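Local coordinates for protein 3,4-dihydroxybenzoate decarboxylase (Enterobacter cloacae, PDB 5NY5) that catalyses the reversible decarboxylation of 3,4-dihydroxybenzoate, probably to catechol, as a UbiD-family enzyme dependent on prenylated FMN and a metal ion, at residues 137-140 with 146-149; 148-153 with 285-290; 170-173 with 179-182; 206-211 with 302-307. All coordinates share one frame; numbering follows the deposited sequence.

Interaction 1 (137-140 with 146-149)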
loop_
_atom_site.group_PDB
_atom_site.type_symbol
_atom_site.label_atom_id
_atom_site.label_comp_id
_atom_site.label_asym_id
_atom_site.label_seq_id
_atom_site.Cartn_x
_atom_site.Cartn_y
_atom_site.Cartn_z
ATOM N N ALA A 137 36.657 -39.203 -1.979
ATOM C CA ALA A 137 35.511 -38.304 -1.992
ATOM C C ALA A 137 35.898 -36.977 -1.353
ATOM O O ALA A 137 36.371 -36.966 -0.209
ATOM C CB ALA A 137 34.333 -38.929 -1.254
ATOM N N PRO A 138 35.724 -35.854 -2.036
ATOM C CA PRO A 138 36.169 -34.575 -1.484
ATOM C C PRO A 138 35.145 -33.976 -0.532
ATOM O O PRO A 138 33.966 -34.332 -0.525
ATOM C CB PRO A 138 36.341 -33.689 -2.726
ATOM C CG PRO A 138 35.810 -34.502 -3.902
ATOM C CD PRO A 138 35.089 -35.684 -3.349
ATOM N N THR A 139 35.633 -33.057 0.292
ATOM C CA THR A 139 34.795 -32.213 1.130
ATOM C C THR A 139 34.879 -30.792 0.598
ATOM O O THR A 139 35.977 -30.285 0.351
ATOM C CB THR A 139 35.239 -32.259 2.592
ATOM O OG1 THR A 139 36.513 -31.619 2.725
ATOM C CG2 THR A 139 35.355 -33.698 3.067
ATOM N N ASN A 140 33.722 -30.155 0.410
ATOM C CA ASN A 140 33.714 -28.815 -0.164
ATOM C C ASN A 140 34.212 -27.771 0.831
ATOM O O ASN A 140 34.992 -26.885 0.466
ATOM C CB ASN A 140 32.315 -28.466 -0.664
ATOM C CG ASN A 140 32.101 -28.865 -2.109
ATOM O OD1 ASN A 140 32.119 -28.022 -3.006
ATOM N ND2 ASN A 140 31.907 -30.156 -2.346
ATOM N N GLY A 146 30.858 -34.537 6.002
ATOM C CA GLY A 146 31.798 -35.581 5.677
ATOM C C GLY A 146 32.082 -35.570 4.192
ATOM O O GLY A 146 31.563 -34.730 3.451
ATOM N N PRO A 147 32.926 -36.487 3.729
ATOM C CA PRO A 147 33.176 -36.589 2.286
ATOM C C PRO A 147 31.887 -36.864 1.529
ATOM O O PRO A 147 31.025 -37.615 1.984
ATOM C CB PRO A 147 34.167 -37.754 2.175
ATOM C CG PRO A 147 34.127 -38.447 3.501
ATOM C CD PRO A 147 33.765 -37.410 4.506
ATOM N N PHE A 148 31.759 -36.234 0.364
ATOM C CA PHE A 148 30.519 -36.232 -0.398
ATOM C C PHE A 148 30.768 -36.641 -1.841
ATOM O O PHE A 148 31.759 -36.231 -2.451
ATOM C CB PHE A 148 29.864 -34.840 -0.387
ATOM C CG PHE A 148 28.757 -34.687 0.615
ATOM C CD1 PHE A 148 27.485 -35.148 0.333
ATOM C CD2 PHE A 148 28.982 -34.055 1.826
ATOM C CE1 PHE A 148 26.460 -35.001 1.248
ATOM C CE2 PHE A 148 27.963 -33.903 2.746
ATOM C CZ PHE A 148 26.700 -34.378 2.457
ATOM N N PHE A 149 29.861 -37.453 -2.377
ATOM C CA PHE A 149 29.686 -37.606 -3.814
ATOM C C PHE A 149 28.468 -36.786 -4.211
ATOM O O PHE A 149 27.397 -36.943 -3.618
ATOM C CB PHE A 149 29.488 -39.071 -4.212
ATOM C CG PHE A 149 30.616 -39.976 -3.810
ATOM C CD1 PHE A 149 31.785 -40.018 -4.549
ATOM C CD2 PHE A 149 30.498 -40.802 -2.706
ATOM C CE1 PHE A 149 32.820 -40.854 -4.183
ATOM C CE2 PHE A 149 31.530 -41.639 -2.336
ATOM C CZ PHE A 149 32.692 -41.666 -3.076
#
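Ala137 and Pro147 form the tight end of this contact. The methyl CB of Ala137 sits 3.6 Å from Pro147 CB. The same methyl lies over one face of the Phe149 ring, 3.9 Å from the centroid and displaced toward the rim at CZ. This is a CH-pi contact. CG of Phe149 is anti to its own carbonyl carbon (chi1 -58°), and this turn brings the ring under Ala137. One backbone hydrogen bond joins the segments: Phe148 N donates to Pro138 O at 3.0 Å, nearly straight at the hydrogen, 166°.

The other end is looser. Thr139 gives only its methyl, with CG2 3.7 Å from Pro147 CA. Its hydroxyl OG1 turns to another partner, Asn32, in a hydrogen bond. Ala137, Pro147 and Thr139 are all partly exposed. Here the loop after helix 131-134 is tied to the start of strand 148-157, whose Phe149 pairs with Leu172 of the neighbouring strand. The contact is therefore mainly apolar. Its one straight bond satisfies Phe148 N and ties it to Pro138 O, while the methyl and proline contacts pack beside it.

Interaction 2 (148-153 with 285-290); sequences FFCLGL and HAMPEF
A Met-aromatic contact joins strand 148-157 of the large antiparallel sheet to strand 285-288, which belongs to a separate two-stranded sheet. Both lie in the Rift-related part of the UbiD fold, the part that carries the prenylated FMN site. The axes of the short strand segments come no nearer than 10.0 Å, at an angle of 41°, too far for backbone pairing. Side chains bridge the gap.

Met287, here selenomethionine, reaches across with a chain bent at chi3 (91°). Two of its atoms lie over the same face of the Phe148 ring. SE is 4.0 Å from the centroid and 18° off the ring normal. CG is also 4.0 Å from the centroid, and its nearest ring atom is Phe148 CD2 at 3.7 Å. The first is a selenium analogue of the sulfur-aromatic contact; the second is a CH-pi contact. The carbonyl of Ala286 approaches the far part of the same ring obliquely, with its O 3.3 Å from Phe148 CE2.

The patch is buried, and it lies next to the cofactor site. Both Phe148 and Met287 pack on Arg171, which binds prenylated FMN in another structure of this protein. Glu289, two residues after Met287, forms a salt bridge with that arginine. Strand 285-288 and the residue just after it thus supply both an apolar neighbour and a charged partner to a cofactor-binding side chain.

Beyond the ring, Cys150 meets the end of the selenomethionine. Its SG lies 3.5 Å from Met287 SE and 3.8 Å from Met287 CE.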
loop_
_atom_site.group_PDB
_atom_site.type_symbol
_atom_site.label_atom_id
_atom_site.label_comp_id
_atom_site.label_asym_id
_atom_site.label_seq_id
_atom_site.Cartn_x
_atom_site.Cartn_y
_atom_site.Cartn_z
ATOM N N PHE A 148 31.759 -36.234 0.364
ATOM C CA PHE A 148 30.519 -36.232 -0.398
ATOM C C PHE A 148 30.768 -36.641 -1.841
ATOM O O PHE A 148 31.759 -36.231 -2.451
ATOM C CB PHE A 148 29.864 -34.840 -0.387
ATOM C CG PHE A 148 28.757 -34.687 0.615
ATOM C CD1 PHE A 148 27.485 -35.148 0.333
ATOM C CD2 PHE A 148 28.982 -34.055 1.826
ATOM C CE1 PHE A 148 26.460 -35.001 1.248
ATOM C CE2 PHE A 148 27.963 -33.903 2.746
ATOM C CZ PHE A 148 26.700 -34.378 2.457
ATOM N N PHE A 149 29.861 -37.453 -2.377
ATOM C CA PHE A 149 29.686 -37.606 -3.814
ATOM C C PHE A 149 28.468 -36.786 -4.211
ATOM O O PHE A 149 27.397 -36.943 -3.618
ATOM C CB PHE A 149 29.488 -39.071 -4.212
ATOM C CG PHE A 149 30.616 -39.976 -3.810
ATOM C CD1 PHE A 149 31.785 -40.018 -4.549
ATOM C CD2 PHE A 149 30.498 -40.802 -2.706
ATOM C CE1 PHE A 149 32.820 -40.854 -4.183
ATOM C CE2 PHE A 149 31.530 -41.639 -2.336
ATOM C CZ PHE A 149 32.692 -41.666 -3.076
ATOM N N CYS A 150 28.626 -35.911 -5.200
ATOM C CA CYS A 150 27.579 -34.958 -5.531
ATOM C C CYS A 150 26.926 -35.191 -6.884
ATOM O O CYS A 150 25.934 -34.522 -7.192
ATOM C CB CYS A 150 28.134 -33.528 -5.481
ATOM S SG CYS A 150 28.735 -33.048 -3.852
ATOM N N LEU A 151 27.440 -36.108 -7.694
ATOM C CA LEU A 151 26.884 -36.383 -9.015
ATOM C C LEU A 151 26.677 -37.880 -9.200
ATOM O O LEU A 151 27.113 -38.485 -10.182
ATOM C CB LEU A 151 27.778 -35.804 -10.108
ATOM C CG LEU A 151 27.827 -34.275 -10.156
ATOM C CD1 LEU A 151 28.825 -33.792 -11.195
ATOM C CD2 LEU A 151 26.443 -33.713 -10.436
ATOM N N GLY A 152 25.997 -38.499 -8.240
ATOM C CA GLY A 152 25.662 -39.902 -8.344
ATOM C C GLY A 152 24.341 -40.129 -9.048
ATOM O O GLY A 152 23.279 -39.821 -8.501
ATOM N N LEU A 153 24.396 -40.649 -10.270
ATOM C CA LEU A 153 23.189 -41.001 -11.012
ATOM C C LEU A 153 22.691 -42.346 -10.500
ATOM O O LEU A 153 23.329 -43.378 -10.730
ATOM C CB LEU A 153 23.473 -41.050 -12.509
ATOM C CG LEU A 153 22.264 -41.343 -13.396
ATOM C CD1 LEU A 153 21.388 -40.113 -13.533
ATOM C CD2 LEU A 153 22.697 -41.846 -14.755
ATOM N N HIS A 285 26.135 -29.074 10.048
ATOM C CA HIS A 285 25.841 -28.759 8.663
ATOM C C HIS A 285 26.041 -29.987 7.790
ATOM O O HIS A 285 26.701 -30.955 8.176
ATOM C CB HIS A 285 26.724 -27.615 8.154
ATOM C CG HIS A 285 26.570 -26.346 8.928
ATOM N ND1 HIS A 285 27.581 -25.822 9.704
ATOM C CD2 HIS A 285 25.522 -25.499 9.052
ATOM C CE1 HIS A 285 27.163 -24.703 10.268
ATOM N NE2 HIS A 285 25.917 -24.487 9.890
ATOM N N ALA A 286 25.457 -29.933 6.596
ATOM C CA ALA A 286 25.619 -30.999 5.619
ATOM C C ALA A 286 26.588 -30.568 4.528
ATOM O O ALA A 286 27.711 -31.073 4.443
ATOM C CB ALA A 286 24.269 -31.380 5.009
HETATM N N MSE A 287 26.163 -29.615 3.709
HETATM C CA MSE A 287 26.911 -29.220 2.530
HETATM C C MSE A 287 26.490 -27.830 2.074
HETATM O O MSE A 287 25.384 -27.391 2.378
HETATM C CB MSE A 287 26.673 -30.225 1.406
HETATM C CG MSE A 287 27.912 -30.683 0.677
HETATM SE SE MSE A 287 27.418 -31.501 -1.010
HETATM C CE MSE A 287 27.478 -29.926 -2.152
ATOM N N PRO A 288 27.362 -27.134 1.349
ATOM C CA PRO A 288 26.924 -25.913 0.667
ATOM C C PRO A 288 25.788 -26.221 -0.297
ATOM O O PRO A 288 25.872 -27.145 -1.109
ATOM C CB PRO A 288 28.184 -25.447 -0.069
ATOM C CG PRO A 288 29.305 -26.030 0.704
ATOM C CD PRO A 288 28.815 -27.343 1.230
ATOM N N GLU A 289 24.717 -25.444 -0.197
ATOM C CA GLU A 289 23.553 -25.613 -1.049
ATOM C C GLU A 289 23.602 -24.635 -2.216
ATOM O O GLU A 289 24.418 -23.712 -2.256
ATOM C CB GLU A 289 22.266 -25.426 -0.242
ATOM C CG GLU A 289 22.140 -26.347 0.962
ATOM C CD GLU A 289 21.962 -27.803 0.577
ATOM O OE1 GLU A 289 22.164 -28.674 1.447
ATOM O OE2 GLU A 289 21.614 -28.079 -0.590
ATOM N N PHE A 290 22.704 -24.846 -3.177
ATOM C CA PHE A 290 22.697 -23.998 -4.362
ATOM C C PHE A 290 22.399 -22.520 -4.088
ATOM O O PHE A 290 22.930 -21.684 -4.840
ATOM C CB PHE A 290 21.722 -24.570 -5.407
ATOM C CG PHE A 290 20.269 -24.404 -5.060
ATOM C CD1 PHE A 290 19.571 -23.282 -5.471
ATOM C CD2 PHE A 290 19.598 -25.378 -4.342
ATOM C CE1 PHE A 290 18.237 -23.125 -5.159
ATOM C CE2 PHE A 290 18.260 -25.227 -4.030
ATOM C CZ PHE A 290 17.581 -24.098 -4.440
#

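Interaction 3 (170-173 with 179-182); sequences HRLC and ELSM
Cys173 and Ser181 form an antiparallel hydrogen-bonded pair in the beta hairpin of strands 165-174 and 179-182. Ser181 N donates to Cys173 O at 2.9 Å, and Cys173 N donates to Ser181 O at 3.0 Å. Ser181 OG adds a weak bond to Cys173 O. Its torsion, between the backbone N and the carbonyl carbon (chi1 62°), brings OG to 3.2 Å from Cys173 CB. OG also hydrogen-bonds Gln175 in the turn.

On the opposite face of the hairpin the contact is apolar. Leu172 and Met182, a selenomethionine, lie side by side and point the same way, with Leu172 CD2 3.8 Å from Met182 SE. Leu180 lies across Leu172, its CD1 3.9 Å from Leu172 CD2.

His170 and Arg171 bind prenylated FMN in another structure of this protein, so the hairpin carries part of the cofactor site. The imidazole of His170 is held at both nitrogens, by Phe183 O at ND1 and by Thr168 OG1 at NE2. Met182 makes a CH-pi contact with one face of that ring. Its methyl CE stands over the ring centre, 3.4 Å from the centroid and 10° off the normal.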
loop_
_atom_site.group_PDB
_atom_site.type_symbol
_atom_site.label_atom_id
_atom_site.label_comp_id
_atom_site.label_asym_id
_atom_site.label_seq_id
_atom_site.Cartn_x
_atom_site.Cartn_y
_atom_site.Cartn_z
ATOM N N HIS A 170 21.475 -37.789 -6.986
ATOM C CA HIS A 170 21.498 -37.606 -5.544
ATOM C C HIS A 170 22.910 -37.258 -5.104
ATOM O O HIS A 170 23.872 -37.371 -5.868
ATOM C CB HIS A 170 21.025 -38.867 -4.807
ATOM C CG HIS A 170 19.705 -39.389 -5.276
ATOM N ND1 HIS A 170 18.568 -39.343 -4.499
ATOM C CD2 HIS A 170 19.340 -39.974 -6.441
ATOM C CE1 HIS A 170 17.560 -39.875 -5.166
ATOM N NE2 HIS A 170 18.002 -40.268 -6.347
ATOM N N ARG A 171 23.029 -36.832 -3.851
ATOM C CA ARG A 171 24.317 -36.647 -3.203
ATOM C C ARG A 171 24.422 -37.621 -2.039
ATOM O O ARG A 171 23.429 -37.900 -1.361
ATOM C CB ARG A 171 24.510 -35.206 -2.717
ATOM C CG ARG A 171 23.575 -34.778 -1.602
ATOM C CD ARG A 171 23.790 -33.319 -1.245
ATOM N NE ARG A 171 22.939 -32.892 -0.140
ATOM C CZ ARG A 171 22.807 -31.631 0.256
ATOM N NH1 ARG A 171 23.471 -30.668 -0.368
ATOM N NH2 ARG A 171 22.011 -31.333 1.271
ATOM N N LEU A 172 25.624 -38.149 -1.821
ATOM C CA LEU A 172 25.848 -39.185 -0.823
ATOM C C LEU A 172 27.040 -38.813 0.042
ATOM O O LEU A 172 28.085 -38.408 -0.477
ATOM C CB LEU A 172 26.082 -40.548 -1.481
ATOM C CG LEU A 172 24.908 -41.147 -2.259
ATOM C CD1 LEU A 172 24.888 -40.668 -3.704
ATOM C CD2 LEU A 172 24.944 -42.662 -2.192
ATOM N N CYS A 173 26.884 -38.959 1.353
ATOM C CA CYS A 173 27.942 -38.672 2.309
ATOM C C CYS A 173 28.548 -39.980 2.801
ATOM O O CYS A 173 27.820 -40.909 3.161
ATOM C CB CYS A 173 27.403 -37.857 3.485
ATOM S SG CYS A 173 28.637 -37.414 4.725
ATOM N N GLU A 179 29.303 -47.979 4.182
ATOM C CA GLU A 179 28.010 -47.338 4.369
ATOM C C GLU A 179 28.041 -45.907 3.853
ATOM O O GLU A 179 29.035 -45.194 4.023
ATOM C CB GLU A 179 27.598 -47.345 5.846
ATOM C CG GLU A 179 27.437 -48.735 6.436
ATOM C CD GLU A 179 27.072 -48.701 7.903
ATOM O OE1 GLU A 179 26.805 -47.596 8.422
ATOM O OE2 GLU A 179 27.054 -49.776 8.539
ATOM N N LEU A 180 26.941 -45.496 3.229
ATOM C CA LEU A 180 26.749 -44.133 2.762
ATOM C C LEU A 180 25.375 -43.645 3.195
ATOM O O LEU A 180 24.425 -44.426 3.293
ATOM C CB LEU A 180 26.858 -44.031 1.237
ATOM C CG LEU A 180 28.146 -44.479 0.552
ATOM C CD1 LEU A 180 27.846 -44.878 -0.879
ATOM C CD2 LEU A 180 29.176 -43.369 0.583
ATOM N N SER A 181 25.274 -42.345 3.451
ATOM C CA SER A 181 23.998 -41.707 3.739
ATOM C C SER A 181 23.509 -40.992 2.488
ATOM O O SER A 181 24.263 -40.236 1.867
ATOM C CB SER A 181 24.120 -40.725 4.904
ATOM O OG SER A 181 25.016 -39.674 4.596
HETATM N N MSE A 182 22.260 -41.242 2.117
HETATM C CA MSE A 182 21.701 -40.672 0.898
HETATM C C MSE A 182 20.280 -40.164 1.111
HETATM O O MSE A 182 19.404 -40.908 1.543
HETATM C CB MSE A 182 21.728 -41.708 -0.228
HETATM C CG MSE A 182 20.841 -41.374 -1.417
HETATM SE SE MSE A 182 21.250 -42.453 -2.994
HETATM C CE MSE A 182 19.467 -42.526 -3.775
#

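Interaction 4 (206-211 with 302-307)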
loop_
_atom_site.group_PDB
_atom_site.type_symbol
_atom_site.label_atom_id
_atom_site.label_comp_id
_atom_site.label_asym_id
_atom_site.label_seq_id
_atom_site.Cartn_x
_atom_site.Cartn_y
_atom_site.Cartn_z
ATOM N N VAL A 206 20.185 -50.635 -5.492
ATOM C CA VAL A 206 20.428 -49.433 -6.278
ATOM C C VAL A 206 21.843 -49.478 -6.837
ATOM O O VAL A 206 22.727 -50.154 -6.306
ATOM C CB VAL A 206 20.231 -48.140 -5.454
ATOM C CG1 VAL A 206 18.774 -47.978 -5.040
ATOM C CG2 VAL A 206 21.141 -48.149 -4.235
ATOM N N THR A 207 22.047 -48.749 -7.930
ATOM C CA THR A 207 23.371 -48.508 -8.480
ATOM C C THR A 207 23.611 -47.008 -8.553
ATOM O O THR A 207 22.711 -46.241 -8.908
ATOM C CB THR A 207 23.541 -49.122 -9.872
ATOM O OG1 THR A 207 22.743 -48.399 -10.817
ATOM C CG2 THR A 207 23.119 -50.582 -9.863
ATOM N N ILE A 208 24.824 -46.597 -8.212
ATOM C CA ILE A 208 25.211 -45.193 -8.183
ATOM C C ILE A 208 26.237 -44.987 -9.287
ATOM O O ILE A 208 27.387 -45.424 -9.169
ATOM C CB ILE A 208 25.766 -44.792 -6.813
ATOM C CG1 ILE A 208 24.763 -45.177 -5.726
ATOM C CG2 ILE A 208 26.058 -43.307 -6.777
ATOM C CD1 ILE A 208 25.389 -45.452 -4.387
ATOM N N ASN A 209 25.823 -44.320 -10.357
ATOM C CA ASN A 209 26.625 -44.188 -11.564
ATOM C C ASN A 209 27.279 -42.814 -11.586
ATOM O O ASN A 209 26.586 -41.793 -11.538
ATOM C CB ASN A 209 25.759 -44.395 -12.805
ATOM C CG ASN A 209 24.959 -45.682 -12.745
ATOM O OD1 ASN A 209 25.323 -46.680 -13.364
ATOM N ND2 ASN A 209 23.864 -45.667 -11.995
HETATM N N MSE A 210 28.606 -42.789 -11.660
HETATM C CA MSE A 210 29.352 -41.536 -11.632
HETATM C C MSE A 210 30.410 -41.487 -12.733
HETATM O O MSE A 210 31.053 -42.491 -13.032
HETATM C CB MSE A 210 30.005 -41.341 -10.264
HETATM C CG MSE A 210 29.028 -41.361 -9.104
HETATM SE SE MSE A 210 29.889 -41.209 -7.367
HETATM C CE MSE A 210 31.007 -42.802 -7.446
ATOM N N GLY A 211 30.592 -40.309 -13.323
ATOM C CA GLY A 211 31.516 -40.145 -14.429
ATOM C C GLY A 211 30.869 -40.514 -15.746
ATOM O O GLY A 211 31.129 -41.590 -16.292
ATOM N N PRO A 302 18.321 -42.411 5.270
ATOM C CA PRO A 302 18.475 -43.836 4.962
ATOM C C PRO A 302 19.908 -44.160 4.571
ATOM O O PRO A 302 20.590 -43.365 3.919
ATOM C CB PRO A 302 17.507 -44.056 3.794
ATOM C CG PRO A 302 17.334 -42.711 3.189
ATOM C CD PRO A 302 17.434 -41.728 4.313
ATOM N N VAL A 303 20.359 -45.343 4.976
ATOM C CA VAL A 303 21.742 -45.771 4.799
ATOM C C VAL A 303 21.830 -46.680 3.582
ATOM O O VAL A 303 21.003 -47.585 3.413
ATOM C CB VAL A 303 22.265 -46.485 6.058
ATOM C CG1 VAL A 303 23.586 -47.179 5.776
ATOM C CG2 VAL A 303 22.417 -45.494 7.199
ATOM N N ILE A 304 22.823 -46.439 2.733
ATOM C CA ILE A 304 23.152 -47.331 1.629
ATOM C C ILE A 304 24.315 -48.209 2.063
ATOM O O ILE A 304 25.395 -47.706 2.394
ATOM C CB ILE A 304 23.495 -46.554 0.350
ATOM C CG1 ILE A 304 22.219 -46.073 -0.338
ATOM C CG2 ILE A 304 24.306 -47.420 -0.598
ATOM C CD1 ILE A 304 22.437 -45.588 -1.748
ATOM N N LYS A 305 24.091 -49.520 2.078
ATOM C CA LYS A 305 25.129 -50.500 2.377
ATOM C C LYS A 305 25.689 -50.994 1.050
ATOM O O LYS A 305 25.004 -51.704 0.309
ATOM C CB LYS A 305 24.566 -51.653 3.202
ATOM C CG LYS A 305 25.609 -52.579 3.802
ATOM C CD LYS A 305 26.088 -52.074 5.151
ATOM C CE LYS A 305 26.845 -53.155 5.902
ATOM N NZ LYS A 305 27.267 -52.712 7.259
ATOM N N VAL A 306 26.929 -50.609 0.744
ATOM C CA VAL A 306 27.514 -50.965 -0.540
ATOM C C VAL A 306 27.881 -52.441 -0.546
ATOM O O VAL A 306 28.415 -52.976 0.436
ATOM C CB VAL A 306 28.734 -50.078 -0.844
ATOM C CG1 VAL A 306 29.737 -50.144 0.285
ATOM C CG2 VAL A 306 29.385 -50.492 -2.155
ATOM N N LYS A 307 27.568 -53.118 -1.649
ATOM C CA LYS A 307 27.961 -54.505 -1.847
ATOM C C LYS A 307 29.170 -54.649 -2.753
ATOM O O LYS A 307 29.984 -55.554 -2.546
ATOM C CB LYS A 307 26.796 -55.310 -2.429
ATOM C CG LYS A 307 25.574 -55.357 -1.531
ATOM C CD LYS A 307 25.928 -55.916 -0.165
ATOM C CE LYS A 307 24.727 -55.909 0.764
ATOM N NZ LYS A 307 25.074 -56.417 2.119
#
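The backbones of Val206 and Ile304 stay well apart, 8.6 Å between their CA atoms, so strands 204-210 and 303-311 meet here through side chains alone. A single methyl does the work on one side. Ile304 CD1 lies 3.8 Å from Val206 CG2 and 4.0 Å from Ile208 CD1. Ile208 and Ile304 reach toward each other tip to tip, whereas the Val206 branch runs obliquely across the isoleucine. In Ile304, CG1 is anti to the carbonyl carbon (chi1 -79°) and the chain then extends (chi2 -167°), which carries CD1 out toward the other strand.

Both strands pair with strand 263-269 in the Rift-related region. The pairings there close on themselves into a six-stranded antiparallel barrel, consistent with the split barrel of the FMN-binding clan. These side chains probably meet in its interior. Leu172 touches both isoleucines, Leu269 packs on Ile304 and Ile265 on Ile208.

All three touching residues are buried. Only aliphatic carbon meets across the contact, with no polar group to set its direction. Cohesion probably comes from the hydrophobic effect and close packing of methyl groups, while the strand backbones are held by hydrogen bonds to other strands.

Overall arrangement
All four interactions fall in the Rift-related region. Interactions 1 and 2 share Phe148 and Phe149, and their centres are 8 Å apart. Strand 148-157 pairs with strand 165-174 of interaction 3, where Phe149 N is 2.8 Å from Leu172 O, a probable hydrogen bond. Interaction 2 also reaches interaction 3 through the salt bridge of Glu289 OE1 with Arg171 NH2, 2.7 Å. Interaction 4 packs on the hairpin face that carries Leu172 and Met182: Met182 SE is 3.6 Å from Ile304 CD1, and Leu172 CD2 is 3.6 Å from Ile208 CD1. Phe148 touches Arg171 and Cys173 instead. Interaction 3 holds His170 and Arg171 of the prenylated FMN site, whose cofactor is absent from this apo chain.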